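Local coordinates for protein CG8862 (PDB 3ISM) that probably cleaves DNA and RNA as the magnesium-dependent mitochondrial nuclease endonuclease G, at residues Pro126-Trp137 and Val184-Lys192; His204-Asn212 and Ile221-Val231. All blocks are in the same frame, centred on the assembly; numbering follows the deposited sequence.

Contact 1 (Pro126-Trp137 and Val184-Lys192); sequences PQVGQGFNRDAW and VAVPTHFYK. With MG (magnesium ion), chain F.
A single water is shared across this contact: K192 NZ donates to it at 2.9 Å, and the indole N-H of W137 adds a weak bond. The main partner of K192 NZ is T158 OG1 on the adjacent strand 153-161; the water gives it another. Segment 126-137 runs from strand 124-127 into helix 136-146 and carries the magnesium ligand of the His-Me finger (beta-beta-alpha-metal) nuclease motif; segment 184-192 enters the large central sheet behind it. Direct contact is almost wholly apolar.

F132, W137 and F190 form an aromatic cluster. F190 turns its edge to the face of the W137 six-membered ring, with centroids 5.7 Å apart and planes at 50°, while its CB presses on W137 CH2 at 3.5 Å. Against F132 it meets rim to rim, CD2 being 3.7 Å from F132 CE2. The end of the Q127 amide stands over the centre of the F190 ring, nearly upright to it (85°). An extended chain beyond CG carries the amide there, and Q127 CG itself lies 3.6 Å from F190 CE2. K192 CE approaches the indole obliquely, near the rim, 3.9 Å from W137 CZ2, so the long lysine gives both apolar cover and charged tip.

P126, compact and buried, wedges its ring against V184 and V186, with CB 3.7 Å from V186 CG2. Beyond the cluster, G131 adopts a positive phi (86°) that suits glycine. The wide pi-type turn at 129-133, with N133 N bonded to V128 O and R134 N to G129 O, brings N133 to the metal. F132 O receives D135 N and W137 N where helix 136-146 begins. D98 OD2 takes N133 ND2, fixing the amide whose OD1 binds the magnesium at 2.2 Å while five waters complete the octahedron.

Contact 2 (His204-Asn212 and Ile221-Val231); sequences HMESYVMPN and ISVFQVPPESV
Y208 and Q225 face each other as a non-hydrogen-bonded antiparallel pair, flanked by the backbone bonds V226 N to S207 O (3.1 Å) and V209 N to F224 O (2.9 Å), a single bridge that lays 224-226 along the edge of strand 203-211. A third bond comes from a side chain: S207 OG donates to V226 O at 2.6 Å, almost straight in line with the carbonyl (167°). With chi1 at 53°, OG sits between its own backbone N and carbonyl carbon; serine's short side chain, turned this way, reaches the carbonyl of the facing segment.

Side chains alternate along the strand. Toward helix 136-146, M210 passes its CG over the face of the F224 ring, a CH-pi contact 4.0 Å from the centroid, and its sulfur adds an oblique Met-aromatic approach. The flexible thioether can fit this ring while also touching W137 and F132. P211 CD closes on F224 CE1 at 3.6 Å, crossing at about a right angle. Y208 lies alongside Q225, ring and amide planes only 17° apart, and its hydroxyl donates to E206 OE1 (2.7 Å) from above the carboxylate plane; H143 NE2 is a second partner of that oxygen.

On the opposite side of the strand stands helix 228-235. V209 CG2 slides past V231 CG2 at 3.7 Å, branched side chains filling the space between strand and helix, and M205 SD rests on the ring of P228. Proline is well suited to the first turn, where a backbone N-H would lack an intrahelical acceptor, and S230 OG bonds back to P227 O. The segments thus make the strand-to-helix half of a beta-alpha-beta unit, completed by strand 250-251, parallel to 203-211.

How the contacts relate
The contacts follow in series along the chain, contact 1 closing before contact 2 opens, with centres 15 Å apart. They share the central mixed sheet, in which strands 189-197 and 203-211 are antiparallel neighbours. At their junction, N212 takes part in probable hydrogen bonds from N to T188 O and from ND2 to P187 O; ND2 also reaches P126 O, so one asparagine ties both segments of contact 1 to the strand of contact 2. M210 packs against F132 and W137 of the aromatic cluster, yet its side chain stays about 11 Å from the magnesium. Contact 1 holds the metal ligand N133, whereas contact 2 builds the sheet and helix packing farther from it.

Contact 1 (Pro126-Trp137 and Val184-Lys192)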
loop_
_atom_site.group_PDB
_atom_site.type_symbol
_atom_site.label_atom_id
_atom_site.label_comp_id
_atom_site.label_asym_id
_atom_site.label_seq_id
_atom_site.Cartn_x
_atom_site.Cartn_y
_atom_site.Cartn_z
ATOM N N PRO B 126 -2.959 -10.186 -10.573
ATOM C CA PRO B 126 -4.254 -10.332 -11.226
ATOM C C PRO B 126 -4.440 -9.277 -12.297
ATOM O O PRO B 126 -4.365 -8.078 -12.025
ATOM C CB PRO B 126 -5.265 -10.153 -10.075
ATOM C CG PRO B 126 -4.496 -10.550 -8.864
ATOM C CD PRO B 126 -3.100 -10.011 -9.121
ATOM N N GLN B 127 -4.650 -9.747 -13.517
ATOM C CA GLN B 127 -4.930 -8.874 -14.643
ATOM C C GLN B 127 -6.193 -9.343 -15.336
ATOM O O GLN B 127 -6.425 -10.554 -15.452
ATOM C CB GLN B 127 -3.770 -8.898 -15.634
ATOM C CG GLN B 127 -2.452 -8.401 -15.044
ATOM C CD GLN B 127 -1.370 -8.273 -16.088
ATOM O OE1 GLN B 127 -1.205 -9.147 -16.930
ATOM N NE2 GLN B 127 -0.632 -7.167 -16.046
ATOM N N VAL B 128 -7.005 -8.383 -15.783
ATOM C CA VAL B 128 -8.078 -8.649 -16.752
ATOM C C VAL B 128 -7.498 -9.415 -17.943
ATOM O O VAL B 128 -6.419 -9.079 -18.442
ATOM C CB VAL B 128 -8.726 -7.313 -17.213
ATOM C CG1 VAL B 128 -9.706 -7.513 -18.359
ATOM C CG2 VAL B 128 -9.414 -6.628 -16.020
ATOM N N GLY B 129 -8.199 -10.459 -18.373
ATOM C CA GLY B 129 -7.718 -11.330 -19.427
ATOM C C GLY B 129 -7.920 -10.779 -20.825
ATOM O O GLY B 129 -7.046 -10.096 -21.357
ATOM N N GLN B 130 -9.059 -11.127 -21.419
ATOM C CA GLN B 130 -9.514 -10.570 -22.684
ATOM C C GLN B 130 -9.600 -9.059 -22.560
ATOM O O GLN B 130 -10.222 -8.534 -21.622
ATOM C CB GLN B 130 -10.894 -11.123 -23.036
ATOM C CG GLN B 130 -10.891 -12.544 -23.568
ATOM C CD GLN B 130 -12.297 -13.084 -23.779
ATOM O OE1 GLN B 130 -12.892 -12.915 -24.849
ATOM N NE2 GLN B 130 -12.830 -13.757 -22.760
ATOM N N GLY B 131 -8.967 -8.370 -23.503
ATOM C CA GLY B 131 -8.941 -6.911 -23.494
ATOM C C GLY B 131 -7.841 -6.280 -22.662
ATOM O O GLY B 131 -7.808 -5.057 -22.515
ATOM N N PHE B 132 -6.933 -7.087 -22.111
ATOM C CA PHE B 132 -5.787 -6.536 -21.374
ATOM C C PHE B 132 -4.579 -7.491 -21.391
ATOM O O PHE B 132 -3.775 -7.428 -22.329
ATOM C CB PHE B 132 -6.173 -6.051 -19.949
ATOM C CG PHE B 132 -5.061 -5.325 -19.240
ATOM C CD1 PHE B 132 -4.635 -4.079 -19.683
ATOM C CD2 PHE B 132 -4.420 -5.899 -18.140
ATOM C CE1 PHE B 132 -3.581 -3.396 -19.035
ATOM C CE2 PHE B 132 -3.376 -5.233 -17.488
ATOM C CZ PHE B 132 -2.958 -3.971 -17.942
ATOM N N ASN B 133 -4.460 -8.378 -20.397
ATOM C CA ASN B 133 -3.359 -9.361 -20.367
ATOM C C ASN B 133 -3.135 -10.004 -21.736
ATOM O O ASN B 133 -2.002 -10.044 -22.236
ATOM C CB ASN B 133 -3.611 -10.454 -19.314
ATOM C CG ASN B 133 -2.529 -11.552 -19.313
ATOM O OD1 ASN B 133 -1.319 -11.272 -19.306
ATOM N ND2 ASN B 133 -2.967 -12.808 -19.317
ATOM N N ARG B 134 -4.224 -10.460 -22.352
ATOM C CA ARG B 134 -4.141 -11.229 -23.596
ATOM C C ARG B 134 -4.099 -10.351 -24.837
ATOM O O ARG B 134 -3.810 -10.829 -25.926
ATOM C CB ARG B 134 -5.296 -12.232 -23.702
ATOM C CG ARG B 134 -5.432 -13.126 -22.473
ATOM C CD ARG B 134 -6.519 -14.199 -22.642
ATOM N NE ARG B 134 -6.945 -14.659 -21.320
ATOM C CZ ARG B 134 -7.934 -15.518 -21.093
ATOM N NH1 ARG B 134 -8.242 -15.854 -19.845
ATOM N NH2 ARG B 134 -8.613 -16.030 -22.099
ATOM N N ASP B 135 -4.355 -9.060 -24.665
ATOM C CA ASP B 135 -4.451 -8.148 -25.800
ATOM C C ASP B 135 -3.575 -6.897 -25.600
ATOM O O ASP B 135 -2.348 -6.970 -25.751
ATOM C CB ASP B 135 -5.923 -7.806 -26.054
ATOM C CG ASP B 135 -6.733 -9.019 -26.496
ATOM O OD1 ASP B 135 -6.664 -9.390 -27.690
ATOM O OD2 ASP B 135 -7.446 -9.604 -25.655
ATOM N N ALA B 136 -4.200 -5.778 -25.243
ATOM C CA ALA B 136 -3.513 -4.499 -25.042
ATOM C C ALA B 136 -2.176 -4.574 -24.261
ATOM O O ALA B 136 -1.170 -4.006 -24.686
ATOM C CB ALA B 136 -4.462 -3.491 -24.381
ATOM N N TRP B 137 -2.164 -5.265 -23.131
ATOM C CA TRP B 137 -0.921 -5.389 -22.351
ATOM C C TRP B 137 0.140 -6.200 -23.108
ATOM O O TRP B 137 1.322 -5.856 -23.088
ATOM C CB TRP B 137 -1.204 -5.986 -20.966
ATOM C CG TRP B 137 -0.016 -6.008 -20.038
ATOM C CD1 TRP B 137 0.662 -7.110 -19.601
ATOM C CD2 TRP B 137 0.618 -4.879 -19.419
ATOM N NE1 TRP B 137 1.684 -6.740 -18.764
ATOM C CE2 TRP B 137 1.675 -5.376 -18.631
ATOM C CE3 TRP B 137 0.390 -3.499 -19.450
ATOM C CZ2 TRP B 137 2.508 -4.540 -17.876
ATOM C CZ3 TRP B 137 1.223 -2.663 -18.695
ATOM C CH2 TRP B 137 2.269 -3.191 -17.930
ATOM N N VAL B 184 -4.929 -11.704 -2.524
ATOM C CA VAL B 184 -4.019 -11.182 -3.543
ATOM C C VAL B 184 -4.617 -9.883 -4.116
ATOM O O VAL B 184 -5.762 -9.872 -4.562
ATOM C CB VAL B 184 -3.741 -12.241 -4.640
ATOM C CG1 VAL B 184 -2.752 -11.702 -5.722
ATOM C CG2 VAL B 184 -3.176 -13.490 -4.005
ATOM N N ALA B 185 -3.848 -8.791 -4.061
ATOM C CA ALA B 185 -4.331 -7.495 -4.520
ATOM C C ALA B 185 -4.520 -7.438 -6.038
ATOM O O ALA B 185 -3.698 -7.963 -6.793
ATOM C CB ALA B 185 -3.388 -6.406 -4.085
ATOM N N VAL B 186 -5.605 -6.800 -6.469
ATOM C CA VAL B 186 -5.846 -6.532 -7.882
ATOM C C VAL B 186 -5.492 -5.069 -8.157
ATOM O O VAL B 186 -6.242 -4.147 -7.800
ATOM C CB VAL B 186 -7.299 -6.826 -8.311
ATOM C CG1 VAL B 186 -7.462 -6.555 -9.817
ATOM C CG2 VAL B 186 -7.714 -8.298 -7.966
ATOM N N PRO B 187 -4.329 -4.848 -8.772
ATOM C CA PRO B 187 -3.878 -3.481 -9.056
ATOM C C PRO B 187 -4.831 -2.715 -9.979
ATOM O O PRO B 187 -5.510 -3.318 -10.820
ATOM C CB PRO B 187 -2.507 -3.704 -9.711
ATOM C CG PRO B 187 -2.054 -5.079 -9.172
ATOM C CD PRO B 187 -3.337 -5.858 -9.194
ATOM N N THR B 188 -4.895 -1.399 -9.807
ATOM C CA THR B 188 -5.785 -0.560 -10.614
ATOM C C THR B 188 -5.156 -0.340 -12.005
ATOM O O THR B 188 -5.858 -0.164 -12.985
ATOM C CB THR B 188 -6.051 0.825 -9.937
ATOM O OG1 THR B 188 -4.841 1.614 -9.931
ATOM C CG2 THR B 188 -6.546 0.637 -8.517
ATOM N N HIS B 189 -3.824 -0.343 -12.052
ATOM C CA HIS B 189 -3.048 0.020 -13.256
ATOM C C HIS B 189 -1.708 -0.711 -13.206
ATOM O O HIS B 189 -1.305 -1.200 -12.156
ATOM C CB HIS B 189 -2.741 1.531 -13.301
ATOM C CG HIS B 189 -3.944 2.425 -13.413
ATOM N ND1 HIS B 189 -4.788 2.677 -12.351
ATOM C CD2 HIS B 189 -4.392 3.195 -14.436
ATOM C CE1 HIS B 189 -5.734 3.522 -12.728
ATOM N NE2 HIS B 189 -5.518 3.849 -13.991
ATOM N N PHE B 190 -1.013 -0.758 -14.342
ATOM C CA PHE B 190 0.363 -1.236 -14.403
ATOM C C PHE B 190 1.211 -0.257 -15.214
ATOM O O PHE B 190 0.692 0.455 -16.040
ATOM C CB PHE B 190 0.420 -2.630 -15.040
ATOM C CG PHE B 190 -0.278 -3.696 -14.245
ATOM C CD1 PHE B 190 0.401 -4.396 -13.254
ATOM C CD2 PHE B 190 -1.613 -4.014 -14.501
ATOM C CE1 PHE B 190 -0.248 -5.379 -12.504
ATOM C CE2 PHE B 190 -2.269 -5.005 -13.767
ATOM C CZ PHE B 190 -1.585 -5.686 -12.761
ATOM N N TYR B 191 2.516 -0.224 -14.984
ATOM C CA TYR B 191 3.400 0.654 -15.760
ATOM C C TYR B 191 4.531 -0.151 -16.371
ATOM O O TYR B 191 4.850 -1.236 -15.894
ATOM C CB TYR B 191 4.029 1.761 -14.885
ATOM C CG TYR B 191 4.849 1.218 -13.739
ATOM C CD1 TYR B 191 6.150 0.739 -13.932
ATOM C CD2 TYR B 191 4.316 1.166 -12.461
ATOM C CE1 TYR B 191 6.878 0.203 -12.885
ATOM C CE2 TYR B 191 5.032 0.655 -11.403
ATOM C CZ TYR B 191 6.301 0.172 -11.622
ATOM O OH TYR B 191 6.983 -0.335 -10.563
ATOM N N LYS B 192 5.148 0.418 -17.402
ATOM C CA LYS B 192 6.471 0.009 -17.858
ATOM C C LYS B 192 7.278 1.273 -18.048
ATOM O O LYS B 192 6.834 2.205 -18.714
ATOM C CB LYS B 192 6.413 -0.769 -19.174
ATOM C CG LYS B 192 5.954 -2.220 -19.013
ATOM C CD LYS B 192 6.108 -2.972 -20.329
ATOM C CE LYS B 192 5.558 -4.406 -20.253
ATOM N NZ LYS B 192 6.390 -5.275 -19.379
HETATM MG MG MG F . 0.752 -11.680 -19.805
HETATM O O HOH W 1 0.483 -10.151 -21.366
HETATM O O HOH W 2 4.543 -7.446 -18.678
HETATM O O HOH W 3 0.469 -13.049 -21.383
HETATM O O HOH W 4 0.647 -13.252 -18.646
HETATM O O HOH W 5 0.917 -10.112 -18.367
HETATM O O HOH W 6 2.623 -11.602 -20.069
#

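Contact 2 (His204-Asn212 and Ile221-Val231)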
loop_
_atom_site.group_PDB
_atom_site.type_symbol
_atom_site.label_atom_id
_atom_site.label_comp_id
_atom_site.label_asym_id
_atom_site.label_seq_id
_atom_site.Cartn_x
_atom_site.Cartn_y
_atom_site.Cartn_z
ATOM N N HIS B 204 17.411 6.835 -24.439
ATOM C CA HIS B 204 16.036 7.203 -24.758
ATOM C C HIS B 204 15.088 6.518 -23.801
ATOM O O HIS B 204 15.126 5.298 -23.663
ATOM C CB HIS B 204 15.675 6.789 -26.185
ATOM C CG HIS B 204 16.629 7.295 -27.217
ATOM N ND1 HIS B 204 16.354 8.384 -28.013
ATOM C CD2 HIS B 204 17.869 6.876 -27.563
ATOM C CE1 HIS B 204 17.376 8.602 -28.823
ATOM N NE2 HIS B 204 18.305 7.697 -28.574
ATOM N N MET B 205 14.224 7.294 -23.168
ATOM C CA MET B 205 13.256 6.736 -22.212
ATOM C C MET B 205 11.818 6.734 -22.731
ATOM O O MET B 205 11.389 7.676 -23.388
ATOM C CB MET B 205 13.327 7.486 -20.887
ATOM C CG MET B 205 12.356 6.985 -19.843
ATOM S SD MET B 205 12.566 7.825 -18.287
ATOM C CE MET B 205 14.022 7.016 -17.637
ATOM N N GLU B 206 11.092 5.664 -22.432
ATOM C CA GLU B 206 9.647 5.599 -22.655
ATOM C C GLU B 206 8.986 5.162 -21.356
ATOM O O GLU B 206 9.551 4.386 -20.598
ATOM C CB GLU B 206 9.295 4.583 -23.768
ATOM C CG GLU B 206 9.860 4.910 -25.136
ATOM C CD GLU B 206 9.359 3.985 -26.243
ATOM O OE1 GLU B 206 8.539 3.073 -25.984
ATOM O OE2 GLU B 206 9.804 4.168 -27.386
ATOM N N SER B 207 7.787 5.669 -21.086
ATOM C CA SER B 207 7.031 5.186 -19.933
ATOM C C SER B 207 5.537 5.214 -20.191
ATOM O O SER B 207 5.009 6.181 -20.751
ATOM C CB SER B 207 7.383 5.959 -18.654
ATOM O OG SER B 207 7.247 7.345 -18.841
ATOM N N TYR B 208 4.873 4.143 -19.760
ATOM C CA TYR B 208 3.466 3.898 -20.039
ATOM C C TYR B 208 2.767 3.535 -18.739
ATOM O O TYR B 208 3.363 2.894 -17.881
ATOM C CB TYR B 208 3.305 2.719 -21.005
ATOM C CG TYR B 208 3.992 2.900 -22.335
ATOM C CD1 TYR B 208 3.274 3.301 -23.457
ATOM C CD2 TYR B 208 5.363 2.659 -22.474
ATOM C CE1 TYR B 208 3.901 3.470 -24.678
ATOM C CE2 TYR B 208 5.997 2.827 -23.685
ATOM C CZ TYR B 208 5.262 3.225 -24.783
ATOM O OH TYR B 208 5.893 3.409 -25.976
ATOM N N VAL B 209 1.508 3.947 -18.611
ATOM C CA VAL B 209 0.632 3.485 -17.535
ATOM C C VAL B 209 -0.679 3.028 -18.183
ATOM O O VAL B 209 -1.344 3.809 -18.873
ATOM C CB VAL B 209 0.368 4.600 -16.495
ATOM C CG1 VAL B 209 -0.846 4.275 -15.599
ATOM C CG2 VAL B 209 1.616 4.847 -15.653
ATOM N N MET B 210 -1.045 1.762 -17.981
ATOM C CA MET B 210 -2.289 1.259 -18.574
ATOM C C MET B 210 -3.203 0.765 -17.474
ATOM O O MET B 210 -2.731 0.136 -16.551
ATOM C CB MET B 210 -2.001 0.135 -19.570
ATOM C CG MET B 210 -1.147 0.571 -20.760
ATOM S SD MET B 210 -0.704 -0.803 -21.836
ATOM C CE MET B 210 -2.288 -1.351 -22.439
ATOM N N PRO B 211 -4.511 1.060 -17.568
ATOM C CA PRO B 211 -5.424 0.630 -16.516
ATOM C C PRO B 211 -5.691 -0.877 -16.620
ATOM O O PRO B 211 -5.742 -1.434 -17.727
ATOM C CB PRO B 211 -6.690 1.452 -16.794
ATOM C CG PRO B 211 -6.674 1.642 -18.315
ATOM C CD PRO B 211 -5.207 1.779 -18.662
ATOM N N ASN B 212 -5.847 -1.517 -15.469
ATOM C CA ASN B 212 -6.136 -2.935 -15.392
ATOM C C ASN B 212 -7.629 -3.158 -15.674
ATOM O O ASN B 212 -8.411 -3.481 -14.779
ATOM C CB ASN B 212 -5.727 -3.469 -14.009
ATOM C CG ASN B 212 -5.757 -4.994 -13.910
ATOM O OD1 ASN B 212 -5.910 -5.685 -14.913
ATOM N ND2 ASN B 212 -5.578 -5.524 -12.680
ATOM N N ILE B 221 -0.949 1.992 -28.146
ATOM C CA ILE B 221 -0.292 2.065 -26.839
ATOM C C ILE B 221 0.257 3.460 -26.554
ATOM O O ILE B 221 0.456 3.822 -25.400
ATOM C CB ILE B 221 0.837 1.024 -26.688
ATOM C CG1 ILE B 221 1.935 1.298 -27.722
ATOM C CG2 ILE B 221 0.266 -0.401 -26.777
ATOM C CD1 ILE B 221 3.166 0.458 -27.550
ATOM N N SER B 222 0.481 4.237 -27.611
ATOM C CA SER B 222 0.973 5.609 -27.507
ATOM C C SER B 222 0.099 6.497 -26.624
ATOM O O SER B 222 0.606 7.396 -25.964
ATOM C CB SER B 222 1.118 6.229 -28.905
ATOM O OG SER B 222 -0.147 6.442 -29.507
ATOM N N VAL B 223 -1.205 6.220 -26.604
ATOM C CA VAL B 223 -2.132 7.000 -25.779
ATOM C C VAL B 223 -1.900 6.793 -24.279
ATOM O O VAL B 223 -2.333 7.614 -23.455
ATOM C CB VAL B 223 -3.626 6.740 -26.133
ATOM C CG1 VAL B 223 -3.826 6.671 -27.644
ATOM C CG2 VAL B 223 -4.149 5.482 -25.450
ATOM N N PHE B 224 -1.174 5.737 -23.925
ATOM C CA PHE B 224 -0.913 5.420 -22.528
ATOM C C PHE B 224 0.420 5.954 -22.012
ATOM O O PHE B 224 0.813 5.664 -20.890
ATOM C CB PHE B 224 -1.011 3.922 -22.320
ATOM C CG PHE B 224 -2.375 3.381 -22.574
ATOM C CD1 PHE B 224 -3.428 3.690 -21.714
ATOM C CD2 PHE B 224 -2.616 2.569 -23.673
ATOM C CE1 PHE B 224 -4.702 3.193 -21.954
ATOM C CE2 PHE B 224 -3.876 2.059 -23.921
ATOM C CZ PHE B 224 -4.929 2.373 -23.065
ATOM N N GLN B 225 1.099 6.742 -22.839
ATOM C CA GLN B 225 2.358 7.370 -22.455
ATOM C C GLN B 225 2.126 8.453 -21.391
ATOM O O GLN B 225 1.206 9.251 -21.514
ATOM C CB GLN B 225 3.076 7.935 -23.690
ATOM C CG GLN B 225 3.911 6.892 -24.437
ATOM C CD GLN B 225 4.521 7.405 -25.745
ATOM O OE1 GLN B 225 3.865 8.082 -26.530
ATOM N NE2 GLN B 225 5.788 7.055 -25.984
ATOM N N VAL B 226 2.949 8.416 -20.340
ATOM C CA VAL B 226 2.864 9.312 -19.187
ATOM C C VAL B 226 4.293 9.787 -18.838
ATOM O O VAL B 226 5.242 9.026 -19.026
ATOM C CB VAL B 226 2.260 8.554 -17.944
ATOM C CG1 VAL B 226 1.943 9.494 -16.836
ATOM C CG2 VAL B 226 0.984 7.806 -18.305
ATOM N N PRO B 227 4.457 11.037 -18.338
ATOM C CA PRO B 227 5.770 11.426 -17.828
ATOM C C PRO B 227 6.258 10.478 -16.742
ATOM O O PRO B 227 5.493 10.149 -15.843
ATOM C CB PRO B 227 5.515 12.815 -17.230
ATOM C CG PRO B 227 4.391 13.357 -18.045
ATOM C CD PRO B 227 3.503 12.172 -18.305
ATOM N N PRO B 228 7.529 10.036 -16.822
ATOM C CA PRO B 228 8.078 9.061 -15.867
ATOM C C PRO B 228 7.961 9.493 -14.408
ATOM O O PRO B 228 7.758 8.643 -13.547
ATOM C CB PRO B 228 9.551 8.954 -16.273
ATOM C CG PRO B 228 9.818 10.148 -17.141
ATOM C CD PRO B 228 8.524 10.435 -17.831
ATOM N N GLU B 229 8.056 10.800 -14.157
ATOM C CA GLU B 229 7.970 11.372 -12.815
ATOM C C GLU B 229 6.593 11.145 -12.206
ATOM O O GLU B 229 6.453 10.981 -11.002
ATOM C CB GLU B 229 8.276 12.873 -12.854
ATOM C CG GLU B 229 9.718 13.227 -13.248
ATOM C CD GLU B 229 9.968 13.215 -14.752
ATOM O OE1 GLU B 229 8.982 13.203 -15.531
ATOM O OE2 GLU B 229 11.158 13.220 -15.149
ATOM N N SER B 230 5.564 11.122 -13.046
ATOM C CA SER B 230 4.228 10.836 -12.523
ATOM C C SER B 230 4.090 9.355 -12.159
ATOM O O SER B 230 3.394 9.023 -11.202
ATOM C CB SER B 230 3.151 11.236 -13.516
ATOM O OG SER B 230 3.216 10.365 -14.615
ATOM N N VAL B 231 4.766 8.467 -12.887
ATOM C CA VAL B 231 4.832 7.044 -12.480
ATOM C C VAL B 231 5.582 6.901 -11.141
ATOM O O VAL B 231 5.157 6.171 -10.257
ATOM C CB VAL B 231 5.531 6.137 -13.552
ATOM C CG1 VAL B 231 5.420 4.658 -13.166
ATOM C CG2 VAL B 231 4.954 6.351 -14.961
#